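Local coordinates for Alpha/beta hydrolase fold protein (Nakamurella multipartita, PDB 4Y7D), which probably acts as a hydrolase, as its alpha/beta hydrolase fold and family suggest, at residues 83-94 and 112-123. Numbering follows the deposited sequence.
Sequences DEQAELYAALFD and SSYRLAARHPDR
Helix 83-94 crosses helix 112-119 at -66°, the axes closing to 7.6 Å where Ala86 lies against Leu116, and the chain beyond the second helix turns back so that Arg123 reaches the far end of the first. Small residues allow this closeness: the methyl of Ala86 fits as a knob among Ser112, Arg115, Leu116 and Arg119, its CB 3.4 Å from Leu116 N. Leu116 returns the fit among Ala86, Tyr89, Ala90 and Phe93, with CD2 against Tyr89 CB and CD1 beside Ala90. On the side nearer the sheet, Tyr89 OH and Ser112 OG share a hydrogen bond of 2.7 Å, the serine oxygen lying at the ring edge.

Along the other flank runs a salt-bridge network. Asp83, in one of its two conformers, swings its carboxylate across to Arg115 and Arg119, chi1 at -162° placing CG opposite the backbone N. Its OD1 meets three N-H groups: Arg119 NE on the syn side at 2.6 Å, and both NE and NH2 of Arg115, which grips side-on while its NH1 bonds Leu233 O and Glu234. Arg119 then turns its NH1 and NH2 end-on to Glu87 OE1, which lies in the guanidinium plane, 2.6 Å from NH1. His120 NE2 gives that same oxygen a third bond from above the carboxylate plane, while Ala90 CB rests over the imidazole face. An alanine in place of Arg119 is likely to cut the link between the two carboxylates, leaving Asp83 with Arg115, and Glu87 with His120, across this contact. Farther on, Asp94 OD1 takes Arg123 NH2 at 2.8 Å; that guanidinium also bonds Ala99 O and Leu98 O.

These helices flank strands 35-39 and 101-106, and their contact joins an apolar seam, facing the strands, to a charged outer edge where each shared carboxylate oxygen probably has its charge well compensated.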
loop_
_atom_site.group_PDB
_atom_site.type_symbol
_atom_site.label_atom_id
_atom_site.label_comp_id
_atom_site.label_asym_id
_atom_site.label_seq_id
_atom_site.Cartn_x
_atom_site.Cartn_y
_atom_site.Cartn_z
ATOM N N ASP A 83 -11.216 -11.446 1.569
ATOM C CA ASP A 83 -12.144 -11.821 0.507
ATOM C C ASP A 83 -13.354 -10.891 0.417
ATOM O O ASP A 83 -13.771 -10.530 -0.705
ATOM C CB ASP A 83 -12.617 -13.254 0.653
ATOM C CG ASP A 83 -13.207 -13.786 -0.623
ATOM O OD1 ASP A 83 -12.456 -13.978 -1.628
ATOM O OD2 ASP A 83 -14.420 -14.006 -0.620
ATOM N N GLU A 84 -13.894 -10.480 1.567
ATOM C CA GLU A 84 -14.965 -9.490 1.591
ATOM C C GLU A 84 -14.510 -8.095 1.088
ATOM O O GLU A 84 -15.268 -7.390 0.460
ATOM C CB GLU A 84 -15.564 -9.359 2.974
ATOM C CG GLU A 84 -16.292 -10.629 3.360
ATOM C CD GLU A 84 -16.641 -10.747 4.840
ATOM O OE1 GLU A 84 -16.082 -10.047 5.689
ATOM O OE2 GLU A 84 -17.506 -11.564 5.120
ATOM N N GLN A 85 -13.278 -7.700 1.409
ATOM C CA GLN A 85 -12.753 -6.454 0.875
ATOM C C GLN A 85 -12.605 -6.522 -0.638
ATOM O O GLN A 85 -12.954 -5.554 -1.314
ATOM C CB GLN A 85 -11.468 -6.048 1.617
ATOM C CG GLN A 85 -11.794 -5.748 3.069
ATOM C CD GLN A 85 -10.677 -5.184 3.912
ATOM O OE1 GLN A 85 -9.582 -4.899 3.414
ATOM N NE2 GLN A 85 -10.978 -4.958 5.215
ATOM N N ALA A 86 -12.124 -7.645 -1.180
ATOM C CA ALA A 86 -12.120 -7.849 -2.637
ATOM C C ALA A 86 -13.545 -7.707 -3.223
ATOM O O ALA A 86 -13.740 -7.063 -4.281
ATOM C CB ALA A 86 -11.576 -9.198 -2.978
ATOM N N GLU A 87 -14.523 -8.309 -2.555
ATOM C CA GLU A 87 -15.919 -8.227 -2.984
ATOM C C GLU A 87 -16.391 -6.795 -2.995
ATOM O O GLU A 87 -17.103 -6.375 -3.927
ATOM C CB GLU A 87 -16.839 -9.089 -2.130
ATOM C CG GLU A 87 -18.147 -9.445 -2.823
ATOM C CD GLU A 87 -17.958 -10.317 -4.077
ATOM O OE1 GLU A 87 -17.041 -11.152 -4.129
ATOM O OE2 GLU A 87 -18.786 -10.200 -4.999
ATOM N N LEU A 88 -15.948 -6.010 -2.028
ATOM C CA LEU A 88 -16.274 -4.592 -1.977
ATOM C C LEU A 88 -15.663 -3.845 -3.116
ATOM O O LEU A 88 -16.319 -3.019 -3.711
ATOM C CB LEU A 88 -15.786 -3.972 -0.653
ATOM C CG LEU A 88 -16.092 -2.505 -0.382
ATOM C CD1 LEU A 88 -17.572 -2.217 -0.319
ATOM C CD2 LEU A 88 -15.430 -2.030 0.900
ATOM N N TYR A 89 -14.416 -4.153 -3.465
ATOM C CA TYR A 89 -13.777 -3.454 -4.570
ATOM C C TYR A 89 -14.506 -3.723 -5.888
ATOM O O TYR A 89 -14.695 -2.830 -6.737
ATOM C CB TYR A 89 -12.289 -3.881 -4.773
ATOM C CG TYR A 89 -11.408 -3.762 -3.537
ATOM C CD1 TYR A 89 -11.697 -2.814 -2.541
ATOM C CD2 TYR A 89 -10.289 -4.569 -3.394
ATOM C CE1 TYR A 89 -10.890 -2.693 -1.417
ATOM C CE2 TYR A 89 -9.495 -4.484 -2.247
ATOM C CZ TYR A 89 -9.801 -3.555 -1.285
ATOM O OH TYR A 89 -9.073 -3.477 -0.143
ATOM N N ALA A 90 -14.912 -4.960 -6.090
ATOM C CA ALA A 90 -15.662 -5.312 -7.339
ATOM C C ALA A 90 -17.001 -4.599 -7.325
ATOM O O ALA A 90 -17.465 -4.125 -8.369
ATOM C CB ALA A 90 -15.856 -6.835 -7.432
ATOM N N ALA A 91 -17.625 -4.523 -6.156
ATOM C CA ALA A 91 -18.884 -3.779 -6.031
ATOM C C ALA A 91 -18.698 -2.265 -6.235
ATOM O O ALA A 91 -19.562 -1.586 -6.799
ATOM C CB ALA A 91 -19.535 -4.080 -4.686
ATOM N N LEU A 92 -17.554 -1.740 -5.817
ATOM C CA LEU A 92 -17.185 -0.370 -6.099
ATOM C C LEU A 92 -17.037 -0.147 -7.634
ATOM O O LEU A 92 -17.559 0.814 -8.168
ATOM C CB LEU A 92 -15.877 -0.043 -5.381
ATOM C CG LEU A 92 -15.273 1.333 -5.683
ATOM C CD1 LEU A 92 -16.191 2.521 -5.455
ATOM C CD2 LEU A 92 -13.988 1.466 -4.881
ATOM N N PHE A 93 -16.369 -1.066 -8.334
ATOM C CA PHE A 93 -16.224 -0.956 -9.777
ATOM C C PHE A 93 -17.626 -0.960 -10.402
ATOM O O PHE A 93 -17.948 -0.165 -11.265
ATOM C CB PHE A 93 -15.432 -2.162 -10.310
ATOM C CG PHE A 93 -13.924 -2.145 -10.010
ATOM C CD1 PHE A 93 -13.308 -1.144 -9.271
ATOM C CD2 PHE A 93 -13.122 -3.181 -10.496
ATOM C CE1 PHE A 93 -11.935 -1.202 -9.002
ATOM C CE2 PHE A 93 -11.769 -3.246 -10.264
ATOM C CZ PHE A 93 -11.153 -2.252 -9.483
ATOM N N ASP A 94 -18.496 -1.843 -9.922
ATOM C CA ASP A 94 -19.891 -1.860 -10.418
ATOM C C ASP A 94 -20.558 -0.476 -10.211
ATOM O O ASP A 94 -21.237 0.057 -11.122
ATOM C CB ASP A 94 -20.763 -2.891 -9.686
ATOM C CG ASP A 94 -20.427 -4.336 -10.012
ATOM O OD1 ASP A 94 -19.653 -4.594 -10.936
ATOM O OD2 ASP A 94 -20.980 -5.221 -9.310
ATOM N N SER A 112 -6.329 -8.316 0.231
ATOM C CA SER A 112 -7.586 -8.007 -0.430
ATOM C C SER A 112 -7.342 -7.817 -1.952
ATOM O O SER A 112 -8.197 -8.176 -2.760
ATOM C CB SER A 112 -8.202 -6.757 0.165
ATOM O OG SER A 112 -7.393 -5.585 0.081
ATOM N N SER A 113 -6.191 -7.309 -2.312
ATOM C CA SER A 113 -5.880 -7.095 -3.755
ATOM C C SER A 113 -5.645 -8.452 -4.434
ATOM O O SER A 113 -6.147 -8.696 -5.572
ATOM C CB SER A 113 -4.679 -6.196 -3.908
ATOM O OG SER A 113 -4.899 -4.909 -3.331
ATOM N N TYR A 114 -4.845 -9.327 -3.793
ATOM C CA TYR A 114 -4.668 -10.664 -4.298
ATOM C C TYR A 114 -6.006 -11.398 -4.414
ATOM O O TYR A 114 -6.246 -12.081 -5.444
ATOM C CB TYR A 114 -3.702 -11.479 -3.484
ATOM C CG TYR A 114 -2.253 -11.081 -3.619
ATOM C CD1 TYR A 114 -1.636 -10.955 -4.888
ATOM C CD2 TYR A 114 -1.494 -10.794 -2.501
ATOM C CE1 TYR A 114 -0.308 -10.651 -5.007
ATOM C CE2 TYR A 114 -0.134 -10.482 -2.600
ATOM C CZ TYR A 114 0.455 -10.383 -3.854
ATOM O OH TYR A 114 1.779 -10.079 -3.976
ATOM N N ARG A 115 -6.875 -11.279 -3.422
ATOM C CA ARG A 115 -8.191 -11.917 -3.543
ATOM C C ARG A 115 -9.032 -11.392 -4.735
ATOM O O ARG A 115 -9.788 -12.152 -5.370
ATOM C CB ARG A 115 -8.996 -11.825 -2.246
ATOM C CG ARG A 115 -8.475 -12.685 -1.088
ATOM C CD ARG A 115 -8.257 -14.149 -1.474
ATOM N NE ARG A 115 -9.538 -14.790 -1.754
ATOM C CZ ARG A 115 -9.697 -15.907 -2.437
ATOM N NH1 ARG A 115 -8.670 -16.498 -3.064
ATOM N NH2 ARG A 115 -10.931 -16.390 -2.564
ATOM N N LEU A 116 -8.949 -10.098 -4.984
ATOM C CA LEU A 116 -9.659 -9.506 -6.109
ATOM C C LEU A 116 -9.121 -10.110 -7.412
ATOM O O LEU A 116 -9.880 -10.562 -8.273
ATOM C CB LEU A 116 -9.468 -7.990 -6.112
ATOM C CG LEU A 116 -10.215 -7.246 -7.232
ATOM C CD1 LEU A 116 -11.739 -7.379 -7.085
ATOM C CD2 LEU A 116 -9.827 -5.793 -7.283
ATOM N N ALA A 117 -7.792 -10.156 -7.552
ATOM C CA ALA A 117 -7.211 -10.731 -8.761
ATOM C C ALA A 117 -7.509 -12.233 -8.915
ATOM O O ALA A 117 -7.700 -12.712 -10.036
ATOM C CB ALA A 117 -5.692 -10.456 -8.843
ATOM N N ALA A 118 -7.540 -12.965 -7.796
ATOM C CA ALA A 118 -7.788 -14.410 -7.784
ATOM C C ALA A 118 -9.212 -14.768 -8.108
ATOM O O ALA A 118 -9.457 -15.668 -8.917
ATOM C CB ALA A 118 -7.399 -15.018 -6.418
ATOM N N ARG A 119 -10.165 -14.111 -7.464
ATOM C CA ARG A 119 -11.559 -14.479 -7.551
ATOM C C ARG A 119 -12.372 -13.651 -8.513
ATOM O O ARG A 119 -13.418 -14.110 -8.964
ATOM C CB ARG A 119 -12.154 -14.455 -6.119
ATOM C CG ARG A 119 -13.512 -15.146 -5.996
ATOM C CD ARG A 119 -13.901 -15.420 -4.540
ATOM N NE ARG A 119 -13.834 -14.190 -3.767
ATOM C CZ ARG A 119 -14.753 -13.222 -3.811
ATOM N NH1 ARG A 119 -15.842 -13.363 -4.588
ATOM N NH2 ARG A 119 -14.579 -12.099 -3.084
ATOM N N HIS A 120 -11.899 -12.461 -8.880
ATOM C CA HIS A 120 -12.525 -11.589 -9.859
ATOM C C HIS A 120 -11.528 -11.247 -10.979
ATOM O O HIS A 120 -11.283 -10.068 -11.276
ATOM C CB HIS A 120 -12.969 -10.302 -9.176
ATOM C CG HIS A 120 -14.053 -10.473 -8.156
ATOM N ND1 HIS A 120 -15.381 -10.325 -8.469
ATOM C CD2 HIS A 120 -14.004 -10.728 -6.829
ATOM C CE1 HIS A 120 -16.108 -10.516 -7.383
ATOM N NE2 HIS A 120 -15.293 -10.745 -6.375
ATOM N N PRO A 121 -10.939 -12.257 -11.620
ATOM C CA PRO A 121 -9.912 -11.973 -12.646
ATOM C C PRO A 121 -10.377 -11.094 -13.810
ATOM O O PRO A 121 -9.597 -10.324 -14.361
ATOM C CB PRO A 121 -9.527 -13.385 -13.143
ATOM C CG PRO A 121 -10.782 -14.192 -12.913
ATOM C CD PRO A 121 -11.226 -13.709 -11.549
ATOM N N ASP A 122 -11.651 -11.173 -14.167
ATOM C CA ASP A 122 -12.169 -10.332 -15.245
ATOM C C ASP A 122 -12.154 -8.826 -14.902
ATOM O O ASP A 122 -12.347 -8.012 -15.804
ATOM C CB ASP A 122 -13.630 -10.726 -15.572
ATOM C CG ASP A 122 -13.742 -12.113 -16.216
ATOM O OD1 ASP A 122 -12.719 -12.721 -16.589
ATOM O OD2 ASP A 122 -14.890 -12.594 -16.362
ATOM N N ARG A 123 -12.014 -8.484 -13.630
ATOM C CA ARG A 123 -12.069 -7.098 -13.152
ATOM C C ARG A 123 -10.679 -6.464 -12.954
ATOM O O ARG A 123 -10.589 -5.263 -12.669
ATOM C CB ARG A 123 -12.797 -7.009 -11.816
ATOM C CG ARG A 123 -14.120 -7.717 -11.737
ATOM C CD ARG A 123 -15.078 -7.385 -12.846
ATOM N NE ARG A 123 -15.643 -6.021 -12.810
ATOM C CZ ARG A 123 -16.679 -5.630 -12.045
ATOM N NH1 ARG A 123 -17.241 -6.438 -11.171
ATOM N NH2 ARG A 123 -17.128 -4.392 -12.138
#